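Local structure of phage terminase large subunit (Thermus phage P7426, 7KS4) at residues T34-V39 and V174-A179; E50-E55 and W178-S183; Q67-A72 and A146-V151; R109-H114 and T129-G134. The protein probably drives viral DNA packaging as an ATP-powered motor and cuts the genome as an endonuclease, this chain being its N-terminal ATPase domain. All coordinates share one frame; numbering follows the deposited sequence. Where two conformers were deposited one is given.

How the interactions relate
All four contacts lie on the mixed sheet of the ATPase domain, a P-loop fold of ASCE class. Interactions 1, 2 and 3 lie in and on the parallel part of the sheet, with centres about 11 Å apart. Interactions 1 and 2 share Trp178 and Ala179 of strand 178-183. Interaction 1 pairs that strand with strand 37-42, and interaction 2 packs helix 48-62 on it. Interaction 3 joins strands 67-72 and 150-153. Interaction 4 is the antiparallel hairpin beyond strand 67-72, about 19 Å from interaction 1 between centres. Along the chain, interaction 4 nests within 3, and 3 within 1 and 2. Helix 48-62 and the predicted Walker B strand thus link the nucleotide site to the sheet.

Interaction 1. Residues T34-V39 and V174-A179; sequences TAKRRV and VRDGWA
Arg37 and Ala179 form a parallel beta bridge where strands 37-42 and 178-183 start side by side in the core sheet of the P-loop ATPase domain. This is the tight part of the contact. Ala179 N donates to Lys36 O at 2.8 Å, and Arg38 N donates to Ala179 O at 3.0 Å. The Arg37 chain bends at chi2 (-73°), and its guanidinium meets the second segment edge-on. Its NH1 reaches Gly177 O at 3.0 Å, in the carbonyl plane and on a lone pair. The same NH1 bonds back to Lys36 O. It comes from above that carbonyl plane, on the face opposite Ala179 N, and Lys36 O is gripped twice.

The Trp178 ring is met over one face by Arg38. The guanidinium stands nearly upright on the indole, its plane 80° from the ring, and NH2 comes within 3.4 Å of Trp178 CE3. This is a cation-pi contact. Arg38 NH2 is also salt-bridged to Glu55, and NH1 bonds to Ile30 O.

The outer side is looser. Asp176, the first residue past helix 161-175, has positive phi in a Schellman motif and lies exposed. Its salt bridge from OD1 to Lys36 NZ is a weak hydrogen bond of 3.1 Å, and the two side chains cross at about a right angle. Nearby, a water takes a hydrogen bond from Arg37 NH2 and donates one to Gly177 O at 2.7 Å.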
loop_
_atom_site.group_PDB
_atom_site.type_symbol
_atom_site.label_atom_id
_atom_site.label_comp_id
_atom_site.label_asym_id
_atom_site.label_seq_id
_atom_site.Cartn_x
_atom_site.Cartn_y
_atom_site.Cartn_z
ATOM N N THR A 34 2.067 -0.098 13.567
ATOM C CA THR A 34 1.857 1.336 13.701
ATOM C C THR A 34 3.010 2.160 13.132
ATOM O O THR A 34 3.032 3.383 13.313
ATOM C CB THR A 34 1.646 1.692 15.173
ATOM O OG1 THR A 34 2.789 1.274 15.931
ATOM C CG2 THR A 34 0.392 1.008 15.710
ATOM N N ALA A 35 3.959 1.526 12.447
ATOM C CA ALA A 35 5.116 2.242 11.926
ATOM C C ALA A 35 4.696 3.229 10.840
ATOM O O ALA A 35 3.847 2.932 9.995
ATOM C CB ALA A 35 6.142 1.257 11.366
ATOM N N LYS A 36 5.306 4.414 10.864
ATOM C CA LYS A 36 5.008 5.414 9.847
ATOM C C LYS A 36 5.602 5.057 8.492
ATOM O O LYS A 36 5.160 5.605 7.480
ATOM C CB LYS A 36 5.509 6.787 10.302
ATOM C CG LYS A 36 4.845 7.259 11.581
ATOM C CD LYS A 36 4.105 8.571 11.387
ATOM C CE LYS A 36 3.234 8.904 12.593
ATOM N NZ LYS A 36 4.001 8.898 13.871
ATOM N N ARG A 37 6.576 4.145 8.453
ATOM C CA ARG A 37 7.157 3.643 7.211
ATOM C C ARG A 37 7.073 2.123 7.273
ATOM O O ARG A 37 7.883 1.477 7.945
ATOM C CB ARG A 37 8.599 4.102 7.026
ATOM C CG ARG A 37 8.783 5.614 7.091
ATOM C CD ARG A 37 8.256 6.316 5.844
ATOM N NE ARG A 37 8.440 7.763 5.959
ATOM C CZ ARG A 37 7.507 8.623 6.361
ATOM N NH1 ARG A 37 6.295 8.202 6.696
ATOM N NH2 ARG A 37 7.793 9.923 6.438
ATOM N N ARG A 38 6.090 1.566 6.582
ATOM C CA ARG A 38 5.928 0.125 6.458
ATOM C C ARG A 38 6.394 -0.292 5.072
ATOM O O ARG A 38 5.899 0.230 4.063
ATOM C CB ARG A 38 4.471 -0.270 6.684
ATOM C CG ARG A 38 4.014 -0.119 8.128
ATOM C CD ARG A 38 2.516 -0.380 8.268
ATOM N NE ARG A 38 1.700 0.686 7.691
ATOM C CZ ARG A 38 0.370 0.649 7.600
ATOM N NH1 ARG A 38 -0.308 -0.413 8.029
ATOM N NH2 ARG A 38 -0.286 1.668 7.067
ATOM N N VAL A 39 7.328 -1.237 5.023
ATOM C CA VAL A 39 7.957 -1.680 3.788
ATOM C C VAL A 39 7.689 -3.176 3.673
ATOM O O VAL A 39 8.164 -3.960 4.506
ATOM C CB VAL A 39 9.464 -1.386 3.770
ATOM C CG1 VAL A 39 10.053 -1.662 2.391
ATOM C CG2 VAL A 39 9.746 0.053 4.186
ATOM N N VAL A 174 5.192 16.762 6.510
ATOM C CA VAL A 174 4.431 17.918 6.983
ATOM C C VAL A 174 3.395 17.490 8.015
ATOM O O VAL A 174 3.437 17.911 9.177
ATOM C CB VAL A 174 3.763 18.636 5.799
ATOM C CG1 VAL A 174 2.831 19.741 6.282
ATOM C CG2 VAL A 174 4.813 19.196 4.890
ATOM N N ARG A 175 2.426 16.682 7.590
ATOM C CA ARG A 175 1.376 16.199 8.471
ATOM C C ARG A 175 1.773 14.936 9.215
ATOM O O ARG A 175 0.906 14.270 9.786
ATOM C CB ARG A 175 0.094 15.946 7.674
ATOM C CG ARG A 175 -0.895 17.097 7.728
ATOM C CD ARG A 175 -1.769 17.128 6.492
ATOM N NE ARG A 175 -3.180 17.289 6.823
ATOM C CZ ARG A 175 -4.173 17.168 5.946
ATOM N NH1 ARG A 175 -3.914 16.875 4.678
ATOM N NH2 ARG A 175 -5.428 17.333 6.337
ATOM N N ASP A 176 3.061 14.602 9.233
ATOM C CA ASP A 176 3.535 13.368 9.847
ATOM C C ASP A 176 2.720 12.183 9.336
ATOM O O ASP A 176 2.241 11.340 10.100
ATOM C CB ASP A 176 3.482 13.461 11.370
ATOM C CG ASP A 176 4.348 12.417 12.045
ATOM O OD1 ASP A 176 3.942 11.906 13.111
ATOM O OD2 ASP A 176 5.435 12.111 11.510
ATOM N N GLY A 177 2.542 12.143 8.017
ATOM C CA GLY A 177 1.780 11.076 7.401
ATOM C C GLY A 177 2.581 9.795 7.272
ATOM O O GLY A 177 3.806 9.770 7.425
ATOM N N TRP A 178 1.868 8.711 6.988
ATOM C CA TRP A 178 2.484 7.399 6.905
ATOM C C TRP A 178 2.576 6.935 5.461
ATOM O O TRP A 178 1.873 7.419 4.572
ATOM C CB TRP A 178 1.735 6.361 7.749
ATOM C CG TRP A 178 0.265 6.114 7.455
ATOM C CD1 TRP A 178 -0.797 6.567 8.192
ATOM C CD2 TRP A 178 -0.294 5.314 6.400
ATOM N NE1 TRP A 178 -1.975 6.103 7.661
ATOM C CE2 TRP A 178 -1.696 5.333 6.561
ATOM C CE3 TRP A 178 0.253 4.589 5.332
ATOM C CZ2 TRP A 178 -2.555 4.678 5.686
ATOM C CZ3 TRP A 178 -0.599 3.933 4.473
ATOM C CH2 TRP A 178 -1.992 3.975 4.656
ATOM N N ALA A 179 3.491 5.998 5.242
ATOM C CA ALA A 179 3.739 5.437 3.929
ATOM C C ALA A 179 3.712 3.931 4.056
ATOM O O ALA A 179 4.306 3.377 4.989
ATOM C CB ALA A 179 5.085 5.886 3.360
HETATM O O HOH W 1 2.947 3.105 7.458
HETATM O O HOH W 2 5.887 11.328 8.093
#

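Interaction 2. Residues E50-E55 and W178-S183; sequences EAASVE and WALIIS
Helix 48-62 follows the phosphate-binding loop of this P-loop ATPase, and its segment 50-55 packs on strand 178-183 of the core sheet through Ala52 and Glu55. The two segments run nearly antiparallel, at 166°, with their axes 10.4 Å apart. The small Ala52 is the central point. Its CA lies 3.9 Å from Leu180 CD2, and its CB touches the same methyl. With CG anti to its backbone N (chi1 177°), Leu180 extends toward the helix. In the conformer given, Ile182 CD1 also comes to 4.1 Å from Ala52 CB, but Ile182 has a second conformer and this touch is less certain.

One turn further on, Glu55 CB approaches the six-membered ring of Trp178, 3.9 Å from CH2. The carboxylate of Glu55 stands at 90° to the indole plane. It is buried, but besides its bridge to Arg38 it has a partner in His31, whose ND1 bonds to OE2. Trp178 NE1 bonds to Glu59 of the same helix. At the start of the segment, Glu50 belongs to the ADP pocket.

Helix 75-92 flanks the contact through Ile81, which touches Ala52, and helix 25-32 closes on it through Ile30, which packs on Leu180.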
loop_
_atom_site.group_PDB
_atom_site.type_symbol
_atom_site.label_atom_id
_atom_site.label_comp_id
_atom_site.label_asym_id
_atom_site.label_seq_id
_atom_site.Cartn_x
_atom_site.Cartn_y
_atom_site.Cartn_z
ATOM N N GLU A 50 -4.683 -5.942 -1.923
ATOM C CA GLU A 50 -5.871 -5.948 -1.082
ATOM C C GLU A 50 -5.603 -5.233 0.234
ATOM O O GLU A 50 -6.411 -4.407 0.683
ATOM C CB GLU A 50 -6.332 -7.385 -0.826
ATOM C CG GLU A 50 -7.765 -7.480 -0.343
ATOM C CD GLU A 50 -8.763 -7.137 -1.430
ATOM O OE1 GLU A 50 -8.342 -6.986 -2.597
ATOM O OE2 GLU A 50 -9.965 -7.019 -1.117
ATOM N N ALA A 51 -4.478 -5.556 0.875
ATOM C CA ALA A 51 -4.152 -4.951 2.161
ATOM C C ALA A 51 -3.992 -3.445 2.032
ATOM O O ALA A 51 -4.464 -2.683 2.887
ATOM C CB ALA A 51 -2.879 -5.579 2.722
ATOM N N ALA A 52 -3.326 -2.990 0.971
ATOM C CA ALA A 52 -3.180 -1.555 0.774
ATOM C C ALA A 52 -4.537 -0.890 0.576
ATOM O O ALA A 52 -4.778 0.206 1.090
ATOM C CB ALA A 52 -2.266 -1.278 -0.417
ATOM N N SER A 53 -5.432 -1.528 -0.182
ATOM C CA SER A 53 -6.741 -0.928 -0.422
ATOM C C SER A 53 -7.520 -0.798 0.879
ATOM O O SER A 53 -8.181 0.222 1.117
ATOM C CB SER A 53 -7.520 -1.748 -1.454
ATOM O OG SER A 53 -8.061 -2.937 -0.893
ATOM N N VAL A 54 -7.430 -1.807 1.751
ATOM C CA VAL A 54 -8.118 -1.738 3.038
ATOM C C VAL A 54 -7.596 -0.575 3.865
ATOM O O VAL A 54 -8.369 0.121 4.536
ATOM C CB VAL A 54 -7.972 -3.072 3.791
ATOM C CG1 VAL A 54 -8.524 -2.959 5.218
ATOM C CG2 VAL A 54 -8.704 -4.171 3.025
ATOM N N GLU A 55 -6.277 -0.362 3.857
ATOM C CA GLU A 55 -5.701 0.759 4.599
ATOM C C GLU A 55 -6.269 2.086 4.115
ATOM O O GLU A 55 -6.628 2.953 4.922
ATOM C CB GLU A 55 -4.174 0.752 4.462
ATOM C CG GLU A 55 -3.489 -0.416 5.166
ATOM C CD GLU A 55 -3.282 -0.175 6.648
ATOM O OE1 GLU A 55 -3.192 1.001 7.060
ATOM O OE2 GLU A 55 -3.218 -1.165 7.409
ATOM N N TRP A 178 1.868 8.711 6.988
ATOM C CA TRP A 178 2.484 7.399 6.905
ATOM C C TRP A 178 2.576 6.935 5.461
ATOM O O TRP A 178 1.873 7.419 4.572
ATOM C CB TRP A 178 1.735 6.361 7.749
ATOM C CG TRP A 178 0.265 6.114 7.455
ATOM C CD1 TRP A 178 -0.797 6.567 8.192
ATOM C CD2 TRP A 178 -0.294 5.314 6.400
ATOM N NE1 TRP A 178 -1.975 6.103 7.661
ATOM C CE2 TRP A 178 -1.696 5.333 6.561
ATOM C CE3 TRP A 178 0.253 4.589 5.332
ATOM C CZ2 TRP A 178 -2.555 4.678 5.686
ATOM C CZ3 TRP A 178 -0.599 3.933 4.473
ATOM C CH2 TRP A 178 -1.992 3.975 4.656
ATOM N N ALA A 179 3.491 5.998 5.242
ATOM C CA ALA A 179 3.739 5.437 3.929
ATOM C C ALA A 179 3.712 3.931 4.056
ATOM O O ALA A 179 4.306 3.377 4.989
ATOM C CB ALA A 179 5.085 5.886 3.360
ATOM N N LEU A 180 3.015 3.287 3.129
ATOM C CA LEU A 180 3.063 1.845 2.934
ATOM C C LEU A 180 3.751 1.591 1.596
ATOM O O LEU A 180 3.201 1.908 0.539
ATOM C CB LEU A 180 1.660 1.251 2.974
ATOM C CG LEU A 180 1.537 -0.242 2.703
ATOM C CD1 LEU A 180 2.367 -1.070 3.682
ATOM C CD2 LEU A 180 0.059 -0.621 2.764
ATOM N N ILE A 181 4.951 1.021 1.652
ATOM C CA ILE A 181 5.845 0.885 0.507
ATOM C C ILE A 181 5.941 -0.599 0.205
ATOM O O ILE A 181 6.561 -1.352 0.962
ATOM C CB ILE A 181 7.220 1.495 0.803
ATOM C CG1 ILE A 181 7.042 2.963 1.216
ATOM C CG2 ILE A 181 8.156 1.368 -0.398
ATOM C CD1 ILE A 181 8.305 3.605 1.769
ATOM N N ILE A 182 5.347 -1.018 -0.903
ATOM C CA ILE A 182 5.135 -2.431 -1.194
ATOM C C ILE A 182 5.684 -2.733 -2.580
ATOM O O ILE A 182 5.516 -1.945 -3.514
ATOM C CB ILE A 182 3.641 -2.821 -1.093
ATOM C CG1 ILE A 182 2.796 -2.041 -2.100
ATOM C CG2 ILE A 182 3.139 -2.553 0.308
ATOM C CD1 ILE A 182 1.300 -2.333 -2.032
ATOM N N SER A 183 6.348 -3.879 -2.713
ATOM C CA SER A 183 6.910 -4.232 -4.011
ATOM C C SER A 183 7.403 -5.669 -4.009
ATOM O O SER A 183 7.754 -6.219 -2.964
ATOM C CB SER A 183 8.081 -3.307 -4.377
ATOM O OG SER A 183 8.428 -3.422 -5.748
#

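Interaction 3. Residues Q67-A72 and A146-V151; sequences QGWIIA and ATLDFV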
loop_
_atom_site.group_PDB
_atom_site.type_symbol
_atom_site.label_atom_id
_atom_site.label_comp_id
_atom_site.label_asym_id
_atom_site.label_seq_id
_atom_site.Cartn_x
_atom_site.Cartn_y
_atom_site.Cartn_z
ATOM N N GLN A 67 -6.166 12.899 3.295
ATOM C CA GLN A 67 -5.786 12.911 1.890
ATOM C C GLN A 67 -4.662 11.910 1.681
ATOM O O GLN A 67 -3.701 11.875 2.459
ATOM C CB GLN A 67 -5.355 14.311 1.436
ATOM C CG GLN A 67 -6.494 15.332 1.468
ATOM C CD GLN A 67 -6.085 16.694 0.940
ATOM O OE1 GLN A 67 -6.828 17.328 0.193
ATOM N NE2 GLN A 67 -4.903 17.154 1.332
ATOM N N GLY A 68 -4.785 11.104 0.631
ATOM C CA GLY A 68 -3.787 10.095 0.341
ATOM C C GLY A 68 -3.699 9.824 -1.143
ATOM O O GLY A 68 -4.606 10.139 -1.919
ATOM N N TRP A 69 -2.575 9.234 -1.528
ATOM C CA TRP A 69 -2.318 8.819 -2.896
ATOM C C TRP A 69 -1.911 7.356 -2.900
ATOM O O TRP A 69 -1.311 6.866 -1.939
ATOM C CB TRP A 69 -1.167 9.613 -3.548
ATOM C CG TRP A 69 -1.433 11.050 -3.862
ATOM C CD1 TRP A 69 -2.589 11.746 -3.666
ATOM C CD2 TRP A 69 -0.499 11.974 -4.435
ATOM N NE1 TRP A 69 -2.432 13.051 -4.085
ATOM C CE2 TRP A 69 -1.157 13.212 -4.562
ATOM C CE3 TRP A 69 0.832 11.869 -4.853
ATOM C CZ2 TRP A 69 -0.528 14.340 -5.092
ATOM C CZ3 TRP A 69 1.454 12.988 -5.379
ATOM C CH2 TRP A 69 0.774 14.207 -5.493
ATOM N N ILE A 70 -2.230 6.667 -3.989
ATOM C CA ILE A 70 -1.532 5.447 -4.372
ATOM C C ILE A 70 -0.740 5.762 -5.631
ATOM O O ILE A 70 -1.293 6.278 -6.611
ATOM C CB ILE A 70 -2.488 4.256 -4.587
ATOM C CG1 ILE A 70 -1.683 2.999 -4.985
ATOM C CG2 ILE A 70 -3.570 4.589 -5.604
ATOM C CD1 ILE A 70 -1.468 2.786 -6.494
ATOM N N ILE A 71 0.558 5.481 -5.592
ATOM C CA ILE A 71 1.462 5.753 -6.701
ATOM C C ILE A 71 2.027 4.425 -7.175
ATOM O O ILE A 71 2.508 3.625 -6.364
ATOM C CB ILE A 71 2.599 6.709 -6.294
ATOM C CG1 ILE A 71 2.039 7.868 -5.466
ATOM C CG2 ILE A 71 3.336 7.206 -7.553
ATOM C CD1 ILE A 71 3.091 8.810 -4.935
ATOM N N ALA A 72 1.966 4.194 -8.477
ATOM C CA ALA A 72 2.550 3.023 -9.113
ATOM C C ALA A 72 3.461 3.474 -10.235
ATOM O O ALA A 72 3.527 4.668 -10.555
ATOM C CB ALA A 72 1.453 2.092 -9.656
ATOM N N ALA A 146 1.167 17.441 -2.553
ATOM C CA ALA A 146 0.007 17.972 -1.849
ATOM C C ALA A 146 0.111 17.444 -0.421
ATOM O O ALA A 146 0.798 16.453 -0.187
ATOM C CB ALA A 146 -1.294 17.535 -2.503
ATOM N N THR A 147 -0.558 18.083 0.535
ATOM C CA THR A 147 -0.426 17.699 1.940
ATOM C C THR A 147 -1.102 16.353 2.157
ATOM O O THR A 147 -2.324 16.278 2.316
ATOM C CB THR A 147 -1.032 18.756 2.857
ATOM O OG1 THR A 147 -2.311 19.158 2.352
ATOM C CG2 THR A 147 -0.109 19.960 2.972
ATOM N N LEU A 148 -0.296 15.295 2.197
ATOM C CA LEU A 148 -0.781 13.926 2.310
ATOM C C LEU A 148 -0.725 13.440 3.750
ATOM O O LEU A 148 0.269 13.640 4.452
ATOM C CB LEU A 148 0.049 12.984 1.437
ATOM C CG LEU A 148 -0.087 13.151 -0.074
ATOM C CD1 LEU A 148 0.798 12.153 -0.774
ATOM C CD2 LEU A 148 -1.528 12.984 -0.532
ATOM N N ASP A 149 -1.795 12.783 4.175
ATOM C CA ASP A 149 -1.780 12.047 5.425
ATOM C C ASP A 149 -1.291 10.619 5.251
ATOM O O ASP A 149 -0.843 10.005 6.226
ATOM C CB ASP A 149 -3.177 12.045 6.035
ATOM C CG ASP A 149 -3.702 13.437 6.230
ATOM O OD1 ASP A 149 -3.199 14.109 7.152
ATOM O OD2 ASP A 149 -4.568 13.872 5.439
ATOM N N PHE A 150 -1.375 10.073 4.041
ATOM C CA PHE A 150 -0.892 8.721 3.811
ATOM C C PHE A 150 -0.592 8.550 2.331
ATOM O O PHE A 150 -1.145 9.249 1.480
ATOM C CB PHE A 150 -1.899 7.665 4.290
ATOM C CG PHE A 150 -3.197 7.645 3.515
ATOM C CD1 PHE A 150 -3.415 6.690 2.526
ATOM C CD2 PHE A 150 -4.207 8.554 3.793
ATOM C CE1 PHE A 150 -4.610 6.648 1.815
ATOM C CE2 PHE A 150 -5.421 8.513 3.085
ATOM C CZ PHE A 150 -5.614 7.558 2.096
ATOM N N VAL A 151 0.287 7.598 2.036
ATOM C CA VAL A 151 0.631 7.291 0.655
ATOM C C VAL A 151 0.932 5.808 0.558
ATOM O O VAL A 151 1.490 5.211 1.483
ATOM C CB VAL A 151 1.825 8.132 0.153
ATOM C CG1 VAL A 151 3.082 7.822 0.959
ATOM C CG2 VAL A 151 2.061 7.885 -1.320
#
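Gly68 CA sits over the centre of the Phe150 ring, a CH-pi contact at 3.6 Å from CA to the ring centroid. Here strands 67-72 and 150-153 run parallel as neighbours in the core sheet of the P-loop ATPase, and Phe150 opens the predicted Walker B motif. Chi1 of 66° puts CG between the backbone N and the carbonyl carbon, and chi2 of 101° turns the ring so that its face meets Gly68. The ring lies directly against the glycine, which has no side chain in between. Ala56 and Glu59 of helix 48-62 also touch the ring.

On the Trp69 and Val151 side of the sheet, Leu148 of the preceding loop crosses Trp69 at about a right angle. Both methyls of Leu148 lie over one face of the indole. CD2 is above the five-membered ring, 3.5 Å from Trp69 CD1, and CD1 is offset toward the rim. Val151 points to this same face, and its CG2 touches Ile71 CD1 at 3.9 Å. The end of Ile71 also meets the edge of the Trp69 ring. Ile168 of helix 161-175 packs against both Ile71 and Val151.

Just before the strand, Asp149 N donates to Gln67 O at 2.7 Å; the bonds from Phe150 N to Gln67 O and from Trp69 N to Phe150 O are weak. The Gln67 side chain, extended beyond CG, crosses Thr147 obliquely, and NE2 donates to Thr147 O at 2.9 Å. Asp149 OD2 is also salt-bridged to Arg175, and with its anti lone pair it accepts Gln67 N at 2.8 Å.

Interaction 4. Residues R109-H114 and T129-G134; sequences RLLVHH and TSEFRG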
loop_
_atom_site.group_PDB
_atom_site.type_symbol
_atom_site.label_atom_id
_atom_site.label_comp_id
_atom_site.label_asym_id
_atom_site.label_seq_id
_atom_site.Cartn_x
_atom_site.Cartn_y
_atom_site.Cartn_z
ATOM N N ARG A 109 -9.666 10.056 -9.165
ATOM C CA ARG A 109 -9.923 10.905 -8.010
ATOM C C ARG A 109 -11.177 10.409 -7.304
ATOM O O ARG A 109 -12.251 10.336 -7.911
ATOM C CB ARG A 109 -10.080 12.369 -8.423
ATOM C CG ARG A 109 -9.894 13.349 -7.277
ATOM C CD ARG A 109 -10.273 14.759 -7.686
ATOM N NE ARG A 109 -10.061 15.716 -6.605
ATOM C CZ ARG A 109 -10.654 16.903 -6.523
ATOM N NH1 ARG A 109 -11.513 17.293 -7.457
ATOM N NH2 ARG A 109 -10.392 17.702 -5.497
ATOM N N LEU A 110 -11.033 10.068 -6.029
ATOM C CA LEU A 110 -12.126 9.568 -5.211
ATOM C C LEU A 110 -12.301 10.496 -4.019
ATOM O O LEU A 110 -11.332 10.798 -3.314
ATOM C CB LEU A 110 -11.839 8.134 -4.757
ATOM C CG LEU A 110 -12.870 7.457 -3.855
ATOM C CD1 LEU A 110 -14.193 7.248 -4.568
ATOM C CD2 LEU A 110 -12.307 6.135 -3.338
ATOM N N LEU A 111 -13.533 10.944 -3.795
ATOM C CA LEU A 111 -13.865 11.860 -2.712
ATOM C C LEU A 111 -14.906 11.223 -1.802
ATOM O O LEU A 111 -15.904 10.673 -2.281
ATOM C CB LEU A 111 -14.407 13.186 -3.262
ATOM C CG LEU A 111 -13.474 13.950 -4.202
ATOM C CD1 LEU A 111 -14.169 15.194 -4.718
ATOM C CD2 LEU A 111 -12.183 14.314 -3.503
ATOM N N VAL A 112 -14.685 11.308 -0.497
ATOM C CA VAL A 112 -15.674 10.888 0.489
ATOM C C VAL A 112 -16.080 12.136 1.263
ATOM O O VAL A 112 -15.336 12.619 2.125
ATOM C CB VAL A 112 -15.144 9.795 1.423
ATOM C CG1 VAL A 112 -16.231 9.365 2.384
ATOM C CG2 VAL A 112 -14.635 8.603 0.620
ATOM N N HIS A 113 -17.262 12.665 0.963
ATOM C CA HIS A 113 -17.759 13.848 1.648
ATOM C C HIS A 113 -18.410 13.443 2.964
ATOM O O HIS A 113 -19.236 12.527 2.995
ATOM C CB HIS A 113 -18.766 14.590 0.767
ATOM C CG HIS A 113 -18.215 15.014 -0.560
ATOM N ND1 HIS A 113 -17.220 15.959 -0.684
ATOM C CD2 HIS A 113 -18.531 14.630 -1.820
ATOM C CE1 HIS A 113 -16.939 16.133 -1.964
ATOM N NE2 HIS A 113 -17.722 15.340 -2.674
ATOM N N HIS A 114 -18.046 14.135 4.042
ATOM C CA HIS A 114 -18.587 13.885 5.373
ATOM C C HIS A 114 -19.491 15.043 5.770
ATOM O O HIS A 114 -19.101 16.209 5.648
ATOM C CB HIS A 114 -17.465 13.728 6.399
ATOM C CG HIS A 114 -16.658 12.486 6.214
ATOM N ND1 HIS A 114 -16.926 11.322 6.898
ATOM C CD2 HIS A 114 -15.601 12.220 5.411
ATOM C CE1 HIS A 114 -16.061 10.392 6.532
ATOM N NE2 HIS A 114 -15.249 10.909 5.627
ATOM N N THR A 129 -14.030 16.576 3.650
ATOM C CA THR A 129 -13.927 15.736 2.461
ATOM C C THR A 129 -12.585 15.014 2.497
ATOM O O THR A 129 -11.528 15.653 2.479
ATOM C CB THR A 129 -14.075 16.568 1.186
ATOM O OG1 THR A 129 -15.397 17.118 1.129
ATOM C CG2 THR A 129 -13.845 15.712 -0.056
ATOM N N SER A 130 -12.639 13.689 2.581
ATOM C CA SER A 130 -11.467 12.851 2.386
ATOM C C SER A 130 -11.240 12.638 0.896
ATOM O O SER A 130 -12.187 12.582 0.110
ATOM C CB SER A 130 -11.653 11.508 3.088
ATOM O OG SER A 130 -12.061 11.699 4.424
ATOM N N GLU A 131 -9.968 12.524 0.506
ATOM C CA GLU A 131 -9.601 12.451 -0.901
ATOM C C GLU A 131 -8.531 11.390 -1.118
ATOM O O GLU A 131 -7.557 11.318 -0.362
ATOM C CB GLU A 131 -9.086 13.801 -1.410
ATOM C CG GLU A 131 -8.724 13.791 -2.874
ATOM C CD GLU A 131 -8.452 15.181 -3.414
ATOM O OE1 GLU A 131 -8.531 16.154 -2.636
ATOM O OE2 GLU A 131 -8.159 15.296 -4.619
ATOM N N PHE A 132 -8.711 10.584 -2.163
ATOM C CA PHE A 132 -7.759 9.542 -2.527
ATOM C C PHE A 132 -7.555 9.580 -4.030
ATOM O O PHE A 132 -8.529 9.552 -4.789
ATOM C CB PHE A 132 -8.263 8.163 -2.089
ATOM C CG PHE A 132 -7.292 7.040 -2.335
ATOM C CD1 PHE A 132 -6.099 6.970 -1.633
ATOM C CD2 PHE A 132 -7.592 6.032 -3.239
ATOM C CE1 PHE A 132 -5.205 5.928 -1.844
ATOM C CE2 PHE A 132 -6.706 4.984 -3.454
ATOM C CZ PHE A 132 -5.515 4.930 -2.753
ATOM N N ARG A 133 -6.295 9.648 -4.457
ATOM C CA ARG A 133 -5.970 9.750 -5.871
ATOM C C ARG A 133 -4.992 8.664 -6.275
ATOM O O ARG A 133 -4.147 8.237 -5.484
ATOM C CB ARG A 133 -5.349 11.094 -6.223
ATOM C CG ARG A 133 -6.313 12.250 -6.215
ATOM C CD ARG A 133 -6.137 13.084 -7.469
ATOM N NE ARG A 133 -6.451 14.482 -7.231
ATOM C CZ ARG A 133 -6.562 15.392 -8.190
ATOM N NH1 ARG A 133 -6.850 16.643 -7.875
ATOM N NH2 ARG A 133 -6.394 15.044 -9.459
ATOM N N GLY A 134 -5.113 8.234 -7.527
ATOM C CA GLY A 134 -4.104 7.399 -8.148
ATOM C C GLY A 134 -3.113 8.255 -8.919
ATOM O O GLY A 134 -3.485 9.234 -9.562
#
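Arg109 places CG anti to its backbone N (chi1 -161°) and stays extended as far as NE, while Glu131 is likewise anti (chi1 -179°) and extended beyond CG. Both side chains start on the same face of the sheet, and their ends meet there. Arg109 NE donates to Glu131 OE2 at 2.8 Å, nearly straight at 170°, from above the carboxylate plane. Arg133 NE reaches the same oxygen at 3.2 Å, nearly in line with its C-O bond and slightly to the opposite face. One oxygen is thus shared by two arginines in a salt-bridge network. The guanidinium of Arg133 lies over Arg109 CD, with Arg133 NH1 3.6 Å from Arg109 NE. The carboxylate probably offsets the repulsion between these like charges.

The segments belong to the antiparallel hairpin of strands 109-115 and 126-136. Leu110 with Phe132 and Val112 with Ser130 are its hydrogen-bonded pairs. Leu110 and Phe132 point to the other face, where Val85 of helix 75-92 touches both.

Back on the Arg109 face, Leu111 lies beside Glu131, its CD2 3.6 Å from Glu131 CG. His113 and Thr129 also lie side by side. Thr129 OG1 meets the ring edge in plane, hydrogen-bonded to His113 ND1 at 2.8 Å, and His113 NE2 bonds to Gln102.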